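PDB 4DIM: phosphoribosylglycinamide synthetase from Anaerococcus prevotii, which probably acts as an ATP-binding ligase of the ATP-grasp type that uses a metal ion, probably manganese. Local coordinates for residues R9-G14 with L70-A75; H32-T37 with A49-Y54; V149-L154 with N178-D183. All coordinates share one frame; numbering follows the deposited sequence.

Overall arrangement
Contacts 1 and 2 belong to the same four-stranded parallel sheet, their centres about 8 Å apart, and contact 2 is nested inside the loop closed by contact 1. Strands 9-13 and 32-37 are neighbours in that sheet, and Glu51 of contact 2 forms a salt bridge with Arg9 of contact 1. Both are partly buried: backbone ladders and apolar side chains lie within, with charged and polar groups where the strands begin. Contact 3 stands apart, its centre about 40 Å from that of contact 1 and 42 Å from that of contact 2. At the surface of the ATP-grasp region it joins the loop after strand 147-150 to the end of helix 166-179 and the turn that follows, and polar and charged groups outweigh apolar packing.

Contact 1: R9-G14 with L70-A75; sequences RLLILG and LNLDGA
Arg9 grips the carbonyl of Leu70 side-on, with NE and NH1 both donating to the one oxygen. Arg9 NE lies 3.0 Å from Leu70 O, which sits near the guanidinium plane, and the two nitrogens reach it from the same face of the carbonyl plane. The bend at chi3 (63°) turns NE out of line with the aliphatic chain. Arg9 NE rests 3.5 Å from Asn71 CB, with the guanidinium and amide planes nearly perpendicular, and Glu51 of strand 51-54 holds NH1 as well, in a salt bridge. The Arg9 backbone is held too: its N donates almost straight to the anti lone pair of Asp73 OD2 at 3.0 Å, while its O takes Asp73 N at 2.9 Å and, more weakly, Gly74 N. Further along, Leu11 N bonds to Gly74 O at 3.2 Å. Leu10 CD1 lies against Gly74 C (3.4 Å) on one face of the sheet. On the other, Leu11 CB meets Leu72 CD1 at 3.6 Å, and Leu13 CD1 packs on Ala75 CB at 4.0 Å. Ile90 and Leu87 of helix 84-94 cover this second face. The parallel pairing of strands 9-13 and 74-76 completes the 3-2-1-4 order of a Rossmann-like sheet.

Contact 2: H32-T37 with A49-Y54; sequences HTIAGT and ADEISY
With CG anti to the backbone N (chi1 -179°), the His32 ring is carried to Asp50 and Glu51. The pair of segments belongs to a beta-alpha-beta unit in which helix 43-48 connects strand 32-37 to its parallel neighbour 51-54. Asp50 CB sits over one face of the His32 ring, 3.5 Å from the centroid, in a CH-pi contact. At the ring edge, His32 NE2 donates to Glu51 OE1 at 3.0 Å, meeting the carboxylate on its anti side and somewhat out of its plane. Glu51 OE2 in turn pairs with Arg9, so both oxygens of this carboxylate are engaged. An alanine in place of His32 would probably leave Glu51 OE1 without this donor and Asp50 CB without the ring it covers. The ladder then runs from Glu51 N to Thr33 O, Ala35 N to Glu51 O and Ser53 N to Ala35 O. Ile34 lies side by side with Glu51, Ile34 CG1 3.7 Å from Glu51 CB, and its CG2 reaches Ser53 CB on the same face. On the opposite face Ala35 CB touches Ala49 CB at 3.9 Å, where Tyr23 of helix 20-29 packs on both alanines and Leu46 of helix 43-48 on Ala35. At the far end Thr37 CG2 meets Ile52 CG2 at 3.7 Å, and Thr37 N donates to Ser53 O at 3.0 Å.

Contact 3: V149-L154 with N178-D183; sequences VKATDL and NLTKRD
Asp153 reaches into the 178-183 segment and meets it with every atom of its side chain beyond CA. Its CB lies over one face of the Arg182 guanidinium, offset toward the rim, 3.5 Å from Arg182 NH2. CG, set between the backbone N and the carbonyl carbon (chi1 54°), comes 3.2 Å from Thr180 OG1. The two oxygens divide the donors. OD1 receives the hydroxyl of Thr180, whose OG1 stands 2.6 Å away above the carboxylate plane. OD2 takes Lys181 N, from above the plane at 3.1 Å, and Lys181 NZ, on its anti lone pair at 3.0 Å, the latter a salt bridge. The bends of the Lys181 chain at chi3 and chi4 fold its amine back to this oxygen. Thr180 OG1 also accepts from Arg182 N, closing an ST turn, so this hydroxyl donates to Asp153 and accepts from the backbone. Ala151 CB touches Thr180 CB at 4.0 Å, and Leu154 CD2 packs on Leu179 CG at 3.8 Å, the two leucines crossing at about a right angle. Three hydrogen bonds, one of them the Lys181 salt bridge, and the more distant charge of Arg182 would probably stabilise the negative charge of Asp153, so this join within the ATP-grasp region rests mainly on polar and ionic chemistry.

Contact 1: R9-G14 with L70-A75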
ATOM      1  N   ARG A   9      17.134 -11.790 -15.353  1.00103.15           N
ATOM      2  CA  ARG A   9      17.311 -10.376 -14.966  1.00 98.84           C
ATOM      3  C   ARG A   9      16.001  -9.679 -14.610  1.00 96.29           C
ATOM      4  O   ARG A   9      15.115  -9.564 -15.449  1.00 94.89           O
ATOM      5  CB  ARG A   9      18.020  -9.593 -16.100  1.00100.62           C
ATOM      6  CG  ARG A   9      19.427 -10.133 -16.439  1.00103.15           C
ATOM      7  CD  ARG A   9      19.984  -9.644 -17.767  1.00111.11           C
ATOM      8  NE  ARG A   9      20.170  -8.186 -17.812  1.00114.16           N
ATOM      9  CZ  ARG A   9      21.244  -7.526 -17.368  1.00123.22           C
ATOM     10  NH1 ARG A   9      21.293  -6.201 -17.443  1.00 99.85           N
ATOM     11  NH2 ARG A   9      22.276  -8.186 -16.844  1.00111.05           N
ATOM     12  N   LEU A  10      15.907  -9.151 -13.381  1.00 90.09           N
ATOM     13  CA  LEU A  10      14.704  -8.459 -12.921  1.00 87.10           C
ATOM     14  C   LEU A  10      15.072  -7.083 -12.541  1.00 87.48           C
ATOM     15  O   LEU A  10      15.889  -6.935 -11.644  1.00 87.68           O
ATOM     16  CB  LEU A  10      14.055  -9.182 -11.702  1.00 85.21           C
ATOM     17  CG  LEU A  10      12.814  -8.512 -11.076  1.00 86.10           C
ATOM     18  CD1 LEU A  10      11.627  -8.655 -11.945  1.00 85.57           C
ATOM     19  CD2 LEU A  10      12.543  -9.047  -9.688  1.00 88.36           C
ATOM     20  N   LEU A  11      14.399  -6.085 -13.115  1.00 81.77           N
ATOM     21  CA  LEU A  11      14.599  -4.687 -12.750  1.00 80.32           C
ATOM     22  C   LEU A  11      13.596  -4.371 -11.679  1.00 84.05           C
ATOM     23  O   LEU A  11      12.393  -4.550 -11.897  1.00 84.12           O
ATOM     24  CB  LEU A  11      14.429  -3.749 -13.967  1.00 81.67           C
ATOM     25  CG  LEU A  11      14.203  -2.252 -13.660  1.00 85.18           C
ATOM     26  CD1 LEU A  11      15.540  -1.524 -13.334  1.00 86.18           C
ATOM     27  CD2 LEU A  11      13.460  -1.574 -14.797  1.00 87.45           C
ATOM     28  N   ILE A  12      14.060  -3.948 -10.507  1.00 80.74           N
ATOM     29  CA  ILE A  12      13.150  -3.578  -9.439  1.00 78.03           C
ATOM     30  C   ILE A  12      13.096  -2.077  -9.425  1.00 85.56           C
ATOM     31  O   ILE A  12      14.127  -1.445  -9.218  1.00 87.34           O
ATOM     32  CB  ILE A  12      13.526  -4.171  -8.083  1.00 78.89           C
ATOM     33  CG1 ILE A  12      13.419  -5.714  -8.119  1.00 77.97           C
ATOM     34  CG2 ILE A  12      12.612  -3.565  -7.006  1.00 75.17           C
ATOM     35  CD1 ILE A  12      14.262  -6.459  -7.028  1.00 78.83           C
ATOM     36  N   LEU A  13      11.912  -1.495  -9.635  1.00 83.90           N
ATOM     37  CA  LEU A  13      11.760  -0.037  -9.661  1.00 84.70           C
ATOM     38  C   LEU A  13      11.640   0.467  -8.247  1.00 85.51           C
ATOM     39  O   LEU A  13      10.638   0.190  -7.588  1.00 85.27           O
ATOM     40  CB  LEU A  13      10.533   0.389 -10.469  1.00 85.60           C
ATOM     41  CG  LEU A  13      10.631   0.244 -11.977  1.00 92.94           C
ATOM     42  CD1 LEU A  13      10.386  -1.205 -12.408  1.00 95.32           C
ATOM     43  CD2 LEU A  13       9.627   1.108 -12.661  1.00 94.96           C
ATOM     44  N   GLY A  14      12.680   1.139  -7.783  1.00 81.98           N
ATOM     45  CA  GLY A  14      12.771   1.699  -6.450  1.00 81.65           C
ATOM     46  C   GLY A  14      13.730   0.890  -5.621  1.00 89.76           C
ATOM     47  O   GLY A  14      13.825  -0.319  -5.826  1.00 90.32           O
ATOM     48  N   LEU A  70      18.542  -2.852 -21.237  1.00107.61           N
ATOM     49  CA  LEU A  70      18.812  -3.526 -19.960  1.00104.56           C
ATOM     50  C   LEU A  70      18.596  -5.061 -19.989  1.00110.95           C
ATOM     51  O   LEU A  70      18.888  -5.717 -18.983  1.00109.42           O
ATOM     52  CB  LEU A  70      18.004  -2.898 -18.808  1.00100.27           C
ATOM     53  CG  LEU A  70      18.428  -1.459 -18.399  1.00101.70           C
ATOM     54  CD1 LEU A  70      17.579  -0.956 -17.279  1.00 95.84           C
ATOM     55  CD2 LEU A  70      19.929  -1.362 -18.033  1.00102.24           C
ATOM     56  N   ASN A  71      18.184  -5.657 -21.124  1.00111.06           N
ATOM     57  CA  ASN A  71      18.126  -7.120 -21.257  1.00112.02           C
ATOM     58  C   ASN A  71      17.269  -7.766 -20.165  1.00112.06           C
ATOM     59  O   ASN A  71      17.611  -8.831 -19.637  1.00112.12           O
ATOM     60  CB  ASN A  71      19.562  -7.686 -21.207  1.00113.21           C
ATOM     61  CG  ASN A  71      19.986  -8.378 -22.449  1.00128.52           C
ATOM     62  OD1 ASN A  71      20.367  -7.728 -23.410  1.00117.96           O
ATOM     63  ND2 ASN A  71      19.976  -9.705 -22.446  1.00127.38           N
ATOM     64  N   LEU A  72      16.125  -7.166 -19.878  1.00104.36           N
ATOM     65  CA  LEU A  72      15.279  -7.677 -18.810  1.00100.86           C
ATOM     66  C   LEU A  72      14.433  -8.889 -19.185  1.00106.34           C
ATOM     67  O   LEU A  72      14.043  -9.081 -20.334  1.00108.31           O
ATOM     68  CB  LEU A  72      14.330  -6.580 -18.316  1.00 97.77           C
ATOM     69  CG  LEU A  72      14.968  -5.247 -17.964  1.00100.43           C
ATOM     70  CD1 LEU A  72      13.927  -4.310 -17.523  1.00 97.58           C
ATOM     71  CD2 LEU A  72      16.064  -5.411 -16.931  1.00 99.05           C
ATOM     72  N   ASP A  73      14.142  -9.697 -18.167  1.00103.68           N
ATOM     73  CA  ASP A  73      13.213 -10.824 -18.219  1.00105.15           C
ATOM     74  C   ASP A  73      11.902 -10.401 -17.557  1.00105.27           C
ATOM     75  O   ASP A  73      10.844 -10.864 -17.982  1.00106.90           O
ATOM     76  CB  ASP A  73      13.804 -12.074 -17.565  1.00107.99           C
ATOM     77  CG  ASP A  73      14.893 -12.658 -18.435  1.00122.18           C
ATOM     78  OD1 ASP A  73      14.572 -13.114 -19.558  1.00123.79           O
ATOM     79  OD2 ASP A  73      16.079 -12.576 -18.035  1.00132.20           O
ATOM     80  N   GLY A  74      11.981  -9.499 -16.570  1.00 97.31           N
ATOM     81  CA  GLY A  74      10.817  -8.934 -15.907  1.00 93.87           C
ATOM     82  C   GLY A  74      11.105  -7.626 -15.194  1.00 96.58           C
ATOM     83  O   GLY A  74      12.236  -7.145 -15.149  1.00 94.36           O
ATOM     84  N   ALA A  75      10.062  -7.049 -14.607  1.00 95.18           N
ATOM     85  CA  ALA A  75      10.192  -5.853 -13.782  1.00 92.95           C
ATOM     86  C   ALA A  75       9.167  -5.889 -12.666  1.00 91.39           C
ATOM     87  O   ALA A  75       8.102  -6.507 -12.773  1.00 85.02           O
ATOM     88  CB  ALA A  75      10.064  -4.574 -14.593  1.00 94.56           C
TER

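Contact 2: H32-T37 with A49-Y54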
ATOM      1  N   HIS A  32      19.212 -12.106 -11.116  1.00 95.24           N
ATOM      2  CA  HIS A  32      20.169 -11.001 -11.259  1.00 96.13           C
ATOM      3  C   HIS A  32      19.391  -9.677 -11.135  1.00 97.27           C
ATOM      4  O   HIS A  32      18.637  -9.304 -12.037  1.00 97.51           O
ATOM      5  CB  HIS A  32      20.899 -11.106 -12.609  1.00100.76           C
ATOM      6  CG  HIS A  32      21.916 -10.037 -12.817  1.00105.33           C
ATOM      7  ND1 HIS A  32      23.259 -10.278 -12.614  1.00109.69           N
ATOM      8  CD2 HIS A  32      21.748  -8.747 -13.184  1.00106.04           C
ATOM      9  CE1 HIS A  32      23.866  -9.132 -12.873  1.00109.28           C
ATOM     10  NE2 HIS A  32      22.992  -8.181 -13.208  1.00107.50           N
ATOM     11  N   THR A  33      19.532  -8.983 -10.012  1.00 90.77           N
ATOM     12  CA  THR A  33      18.725  -7.798  -9.809  1.00 88.23           C
ATOM     13  C   THR A  33      19.429  -6.535 -10.320  1.00 92.00           C
ATOM     14  O   THR A  33      20.654  -6.410 -10.319  1.00 91.02           O
ATOM     15  CB  THR A  33      18.268  -7.682  -8.358  1.00 97.28           C
ATOM     16  OG1 THR A  33      19.387  -7.764  -7.482  1.00106.01           O
ATOM     17  CG2 THR A  33      17.300  -8.768  -7.997  1.00 95.81           C
ATOM     18  N   ILE A  34      18.599  -5.623 -10.812  1.00 88.71           N
ATOM     19  CA  ILE A  34      18.976  -4.334 -11.311  1.00 89.26           C
ATOM     20  C   ILE A  34      18.152  -3.355 -10.518  1.00 91.57           C
ATOM     21  O   ILE A  34      16.927  -3.395 -10.614  1.00 88.54           O
ATOM     22  CB  ILE A  34      18.732  -4.228 -12.833  1.00 94.43           C
ATOM     23  CG1 ILE A  34      19.556  -5.263 -13.611  1.00 97.28           C
ATOM     24  CG2 ILE A  34      19.031  -2.805 -13.334  1.00 96.26           C
ATOM     25  CD1 ILE A  34      18.780  -5.985 -14.533  1.00101.44           C
ATOM     26  N   ALA A  35      18.808  -2.527  -9.695  1.00 90.37           N
ATOM     27  CA  ALA A  35      18.149  -1.485  -8.933  1.00 89.84           C
ATOM     28  C   ALA A  35      17.855  -0.270  -9.820  1.00 98.37           C
ATOM     29  O   ALA A  35      18.792   0.431 -10.210  1.00 99.74           O
ATOM     30  CB  ALA A  35      19.029  -1.068  -7.768  1.00 90.91           C
ATOM     31  N   GLY A  36      16.576  -0.065 -10.168  1.00 96.68           N
ATOM     32  CA  GLY A  36      16.128   1.105 -10.928  1.00 98.57           C
ATOM     33  C   GLY A  36      15.944   2.235  -9.926  1.00103.35           C
ATOM     34  O   GLY A  36      14.951   2.240  -9.194  1.00100.56           O
ATOM     35  N   THR A  37      16.924   3.147  -9.800  1.00101.92           N
ATOM     36  CA  THR A  37      16.840   4.132  -8.731  1.00102.23           C
ATOM     37  C   THR A  37      17.533   5.471  -9.042  1.00112.81           C
ATOM     38  O   THR A  37      18.011   5.714 -10.142  1.00113.51           O
ATOM     39  CB  THR A  37      17.440   3.497  -7.452  1.00108.16           C
ATOM     40  OG1 THR A  37      17.320   4.408  -6.359  1.00104.81           O
ATOM     41  CG2 THR A  37      18.917   3.076  -7.617  1.00113.30           C
ATOM     42  N   ALA A  49      21.475  -5.817  -4.687  1.00107.35           N
ATOM     43  CA  ALA A  49      21.409  -5.668  -6.152  1.00105.24           C
ATOM     44  C   ALA A  49      22.720  -5.978  -6.831  1.00105.84           C
ATOM     45  O   ALA A  49      23.779  -5.558  -6.359  1.00106.72           O
ATOM     46  CB  ALA A  49      20.967  -4.267  -6.542  1.00104.79           C
ATOM     47  N   ASP A  50      22.643  -6.695  -7.959  1.00100.30           N
ATOM     48  CA  ASP A  50      23.813  -7.026  -8.777  1.00101.64           C
ATOM     49  C   ASP A  50      24.209  -5.810  -9.662  1.00103.22           C
ATOM     50  O   ASP A  50      25.395  -5.585  -9.903  1.00105.15           O
ATOM     51  CB  ASP A  50      23.535  -8.256  -9.663  1.00104.98           C
ATOM     52  CG  ASP A  50      23.231  -9.534  -8.911  1.00118.18           C
ATOM     53  OD1 ASP A  50      22.551  -9.458  -7.872  1.00118.64           O
ATOM     54  OD2 ASP A  50      23.626 -10.625  -9.400  1.00127.42           O
ATOM     55  N   GLU A  51      23.206  -5.043 -10.133  1.00 95.77           N
ATOM     56  CA  GLU A  51      23.368  -3.869 -10.991  1.00 96.10           C
ATOM     57  C   GLU A  51      22.569  -2.670 -10.448  1.00 95.80           C
ATOM     58  O   GLU A  51      21.640  -2.855  -9.669  1.00 89.38           O
ATOM     59  CB  GLU A  51      22.841  -4.215 -12.401  1.00 98.80           C
ATOM     60  CG  GLU A  51      23.648  -3.713 -13.572  1.00112.04           C
ATOM     61  CD  GLU A  51      23.326  -4.499 -14.827  1.00135.77           C
ATOM     62  OE1 GLU A  51      23.527  -5.735 -14.809  1.00129.44           O
ATOM     63  OE2 GLU A  51      22.820  -3.897 -15.804  1.00128.88           O
ATOM     64  N   ILE A  52      22.940  -1.441 -10.884  1.00 95.20           N
ATOM     65  CA  ILE A  52      22.241  -0.202 -10.553  1.00 93.53           C
ATOM     66  C   ILE A  52      22.048   0.533 -11.819  1.00 97.08           C
ATOM     67  O   ILE A  52      23.018   0.703 -12.543  1.00100.14           O
ATOM     68  CB  ILE A  52      22.961   0.688  -9.514  1.00 97.44           C
ATOM     69  CG1 ILE A  52      23.330  -0.139  -8.255  1.00 97.86           C
ATOM     70  CG2 ILE A  52      22.075   1.919  -9.162  1.00 96.40           C
ATOM     71  CD1 ILE A  52      24.038   0.578  -7.177  1.00109.92           C
ATOM     72  N   SER A  53      20.812   0.957 -12.104  1.00 91.56           N
ATOM     73  CA  SER A  53      20.458   1.717 -13.312  1.00 92.55           C
ATOM     74  C   SER A  53      19.837   2.989 -12.824  1.00 95.38           C
ATOM     75  O   SER A  53      18.838   2.951 -12.106  1.00 92.95           O
ATOM     76  CB  SER A  53      19.516   0.929 -14.222  1.00 95.80           C
ATOM     77  OG  SER A  53      19.428   1.543 -15.497  1.00106.95           O
ATOM     78  N   TYR A  54      20.501   4.109 -13.080  1.00 94.14           N
ATOM     79  CA  TYR A  54      20.046   5.371 -12.563  1.00 92.71           C
ATOM     80  C   TYR A  54      18.904   5.875 -13.430  1.00 97.27           C
ATOM     81  O   TYR A  54      19.045   5.982 -14.645  1.00 99.45           O
ATOM     82  CB  TYR A  54      21.207   6.354 -12.465  1.00 96.27           C
ATOM     83  CG  TYR A  54      22.192   6.034 -11.356  1.00 98.43           C
ATOM     84  CD1 TYR A  54      23.555   5.967 -11.609  1.00103.18           C
ATOM     85  CD2 TYR A  54      21.773   5.916 -10.037  1.00 98.02           C
ATOM     86  CE1 TYR A  54      24.472   5.748 -10.585  1.00104.55           C
ATOM     87  CE2 TYR A  54      22.679   5.679  -9.007  1.00 99.33           C
ATOM     88  CZ  TYR A  54      24.031   5.599  -9.280  1.00108.17           C
ATOM     89  OH  TYR A  54      24.942   5.387  -8.264  1.00107.41           O
TER

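Contact 3: V149-L154 with N178-D183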
ATOM      1  N   VAL A 149     -17.642  18.753  -0.049  1.00 89.47           N
ATOM      2  CA  VAL A 149     -17.519  19.660  -1.195  1.00 88.59           C
ATOM      3  C   VAL A 149     -16.081  20.016  -1.282  1.00 91.80           C
ATOM      4  O   VAL A 149     -15.483  20.464  -0.294  1.00 90.82           O
ATOM      5  CB  VAL A 149     -18.375  20.913  -1.162  1.00 94.25           C
ATOM      6  CG1 VAL A 149     -18.373  21.539  -2.537  1.00 95.00           C
ATOM      7  CG2 VAL A 149     -19.802  20.595  -0.724  1.00 94.98           C
ATOM      8  N   LYS A 150     -15.492  19.786  -2.441  1.00 86.87           N
ATOM      9  CA  LYS A 150     -14.066  19.976  -2.565  1.00 87.64           C
ATOM     10  C   LYS A 150     -13.669  20.358  -3.927  1.00 93.13           C
ATOM     11  O   LYS A 150     -14.406  20.176  -4.891  1.00 92.01           O
ATOM     12  CB  LYS A 150     -13.311  18.694  -2.151  1.00 90.03           C
ATOM     13  CG  LYS A 150     -13.759  17.420  -2.850  1.00 91.33           C
ATOM     14  CD  LYS A 150     -12.956  16.269  -2.331  1.00101.34           C
ATOM     15  CE  LYS A 150     -13.258  14.979  -3.048  1.00121.85           C
ATOM     16  NZ  LYS A 150     -12.078  14.071  -3.041  1.00134.60           N
ATOM     17  N   ALA A 151     -12.473  20.933  -3.977  1.00 93.43           N
ATOM     18  CA  ALA A 151     -11.823  21.441  -5.157  1.00 94.56           C
ATOM     19  C   ALA A 151     -10.811  20.432  -5.578  1.00101.73           C
ATOM     20  O   ALA A 151     -10.324  19.635  -4.774  1.00101.89           O
ATOM     21  CB  ALA A 151     -11.172  22.778  -4.847  1.00 96.26           C
ATOM     22  N   THR A 152     -10.495  20.451  -6.836  1.00102.06           N
ATOM     23  CA  THR A 152      -9.602  19.480  -7.419  1.00105.67           C
ATOM     24  C   THR A 152      -8.158  20.008  -7.486  1.00115.24           C
ATOM     25  O   THR A 152      -7.221  19.209  -7.398  1.00118.59           O
ATOM     26  CB  THR A 152     -10.194  19.145  -8.783  1.00116.81           C
ATOM     27  OG1 THR A 152      -9.994  20.250  -9.664  1.00122.00           O
ATOM     28  CG2 THR A 152     -11.715  18.862  -8.695  1.00109.64           C
ATOM     29  N   ASP A 153      -7.980  21.345  -7.618  1.00112.77           N
ATOM     30  CA  ASP A 153      -6.670  21.980  -7.807  1.00116.97           C
ATOM     31  C   ASP A 153      -5.833  22.058  -6.529  1.00125.91           C
ATOM     32  O   ASP A 153      -4.639  21.703  -6.568  1.00132.20           O
ATOM     33  CB  ASP A 153      -6.803  23.387  -8.431  1.00118.30           C
ATOM     34  CG  ASP A 153      -7.709  24.397  -7.754  1.00109.84           C
ATOM     35  OD1 ASP A 153      -8.729  23.981  -7.167  1.00101.33           O
ATOM     36  OD2 ASP A 153      -7.485  25.608  -7.944  1.00113.45           O
ATOM     37  N   LEU A 154      -6.444  22.519  -5.417  1.00118.55           N
ATOM     38  CA  LEU A 154      -5.780  22.655  -4.117  1.00149.35           C
ATOM     39  C   LEU A 154      -6.101  21.455  -3.228  1.00169.80           C
ATOM     40  O   LEU A 154      -7.144  20.826  -3.402  1.00127.40           O
ATOM     41  CB  LEU A 154      -6.204  23.966  -3.432  1.00148.31           C
ATOM     42  CG  LEU A 154      -7.674  24.066  -2.940  1.00148.02           C
ATOM     43  CD1 LEU A 154      -7.755  23.989  -1.413  1.00146.90           C
ATOM     44  CD2 LEU A 154      -8.344  25.342  -3.456  1.00149.19           C
ATOM     45  N   ASN A 178     -15.241  29.908  -5.295  1.00110.11           N
ATOM     46  CA  ASN A 178     -14.574  31.205  -5.276  1.00115.21           C
ATOM     47  C   ASN A 178     -13.082  31.019  -5.037  1.00119.52           C
ATOM     48  O   ASN A 178     -12.293  31.820  -5.544  1.00125.28           O
ATOM     49  CB  ASN A 178     -15.186  32.165  -4.225  1.00121.67           C
ATOM     50  CG  ASN A 178     -16.261  33.057  -4.806  1.00139.38           C
ATOM     51  OD1 ASN A 178     -15.975  34.169  -5.269  1.00131.34           O
ATOM     52  ND2 ASN A 178     -17.511  32.572  -4.833  1.00126.79           N
ATOM     53  N   LEU A 179     -12.692  29.989  -4.277  1.00110.62           N
ATOM     54  CA  LEU A 179     -11.281  29.725  -4.007  1.00112.61           C
ATOM     55  C   LEU A 179     -10.580  28.950  -5.158  1.00114.21           C
ATOM     56  O   LEU A 179      -9.387  29.163  -5.396  1.00118.10           O
ATOM     57  CB  LEU A 179     -11.147  28.928  -2.698  1.00111.17           C
ATOM     58  CG  LEU A 179      -9.700  28.639  -2.231  1.00119.72           C
ATOM     59  CD1 LEU A 179      -8.864  29.943  -2.105  1.00125.92           C
ATOM     60  CD2 LEU A 179      -9.697  27.871  -0.920  1.00119.33           C
ATOM     61  N   THR A 180     -11.282  28.004  -5.805  1.00112.97           N
ATOM     62  CA  THR A 180     -10.693  27.215  -6.893  1.00109.41           C
ATOM     63  C   THR A 180     -10.530  28.040  -8.139  1.00111.23           C
ATOM     64  O   THR A 180     -11.318  28.961  -8.380  1.00112.19           O
ATOM     65  CB  THR A 180     -11.531  25.970  -7.235  1.00109.85           C
ATOM     66  OG1 THR A 180     -10.777  25.179  -8.144  1.00104.40           O
ATOM     67  CG2 THR A 180     -12.881  26.309  -7.882  1.00108.78           C
ATOM     68  N   LYS A 181      -9.525  27.673  -8.956  1.00104.61           N
ATOM     69  CA  LYS A 181      -9.267  28.323 -10.249  1.00105.21           C
ATOM     70  C   LYS A 181     -10.109  27.704 -11.368  1.00105.78           C
ATOM     71  O   LYS A 181     -10.238  28.319 -12.432  1.00109.44           O
ATOM     72  CB  LYS A 181      -7.787  28.225 -10.623  1.00106.78           C
ATOM     73  CG  LYS A 181      -6.871  29.131  -9.799  1.00113.07           C
ATOM     74  CD  LYS A 181      -5.414  28.701  -9.897  1.00128.59           C
ATOM     75  CE  LYS A 181      -5.034  27.451  -9.070  1.00142.87           C
ATOM     76  NZ  LYS A 181      -5.164  26.140  -9.787  1.00138.25           N
ATOM     77  N   ARG A 182     -10.701  26.522 -11.118  1.00 96.47           N
ATOM     78  CA  ARG A 182     -11.481  25.765 -12.089  1.00 96.63           C
ATOM     79  C   ARG A 182     -12.912  26.305 -12.138  1.00102.28           C
ATOM     80  O   ARG A 182     -13.281  27.096 -11.273  1.00101.66           O
ATOM     81  CB  ARG A 182     -11.507  24.246 -11.693  1.00 93.49           C
ATOM     82  CG  ARG A 182     -10.184  23.612 -11.245  1.00107.21           C
ATOM     83  CD  ARG A 182      -9.530  22.790 -12.338  1.00135.61           C
ATOM     84  NE  ARG A 182      -8.204  22.272 -11.976  1.00148.34           N
ATOM     85  CZ  ARG A 182      -7.069  22.972 -11.987  1.00163.60           C
ATOM     86  NH1 ARG A 182      -7.077  24.268 -12.285  1.00150.92           N
ATOM     87  NH2 ARG A 182      -5.924  22.394 -11.648  1.00154.60           N
ATOM     88  N   ASP A 183     -13.734  25.869 -13.119  1.00101.98           N
ATOM     89  CA  ASP A 183     -15.165  26.247 -13.132  1.00104.97           C
ATOM     90  C   ASP A 183     -16.011  25.166 -12.442  1.00108.98           C
ATOM     91  O   ASP A 183     -17.237  25.282 -12.434  1.00110.01           O
ATOM     92  CB  ASP A 183     -15.716  26.517 -14.555  1.00110.47           C
ATOM     93  CG  ASP A 183     -16.018  25.310 -15.454  1.00121.39           C
ATOM     94  OD1 ASP A 183     -16.423  25.530 -16.634  1.00125.73           O
ATOM     95  OD2 ASP A 183     -15.845  24.153 -14.988  1.00117.08           O
TER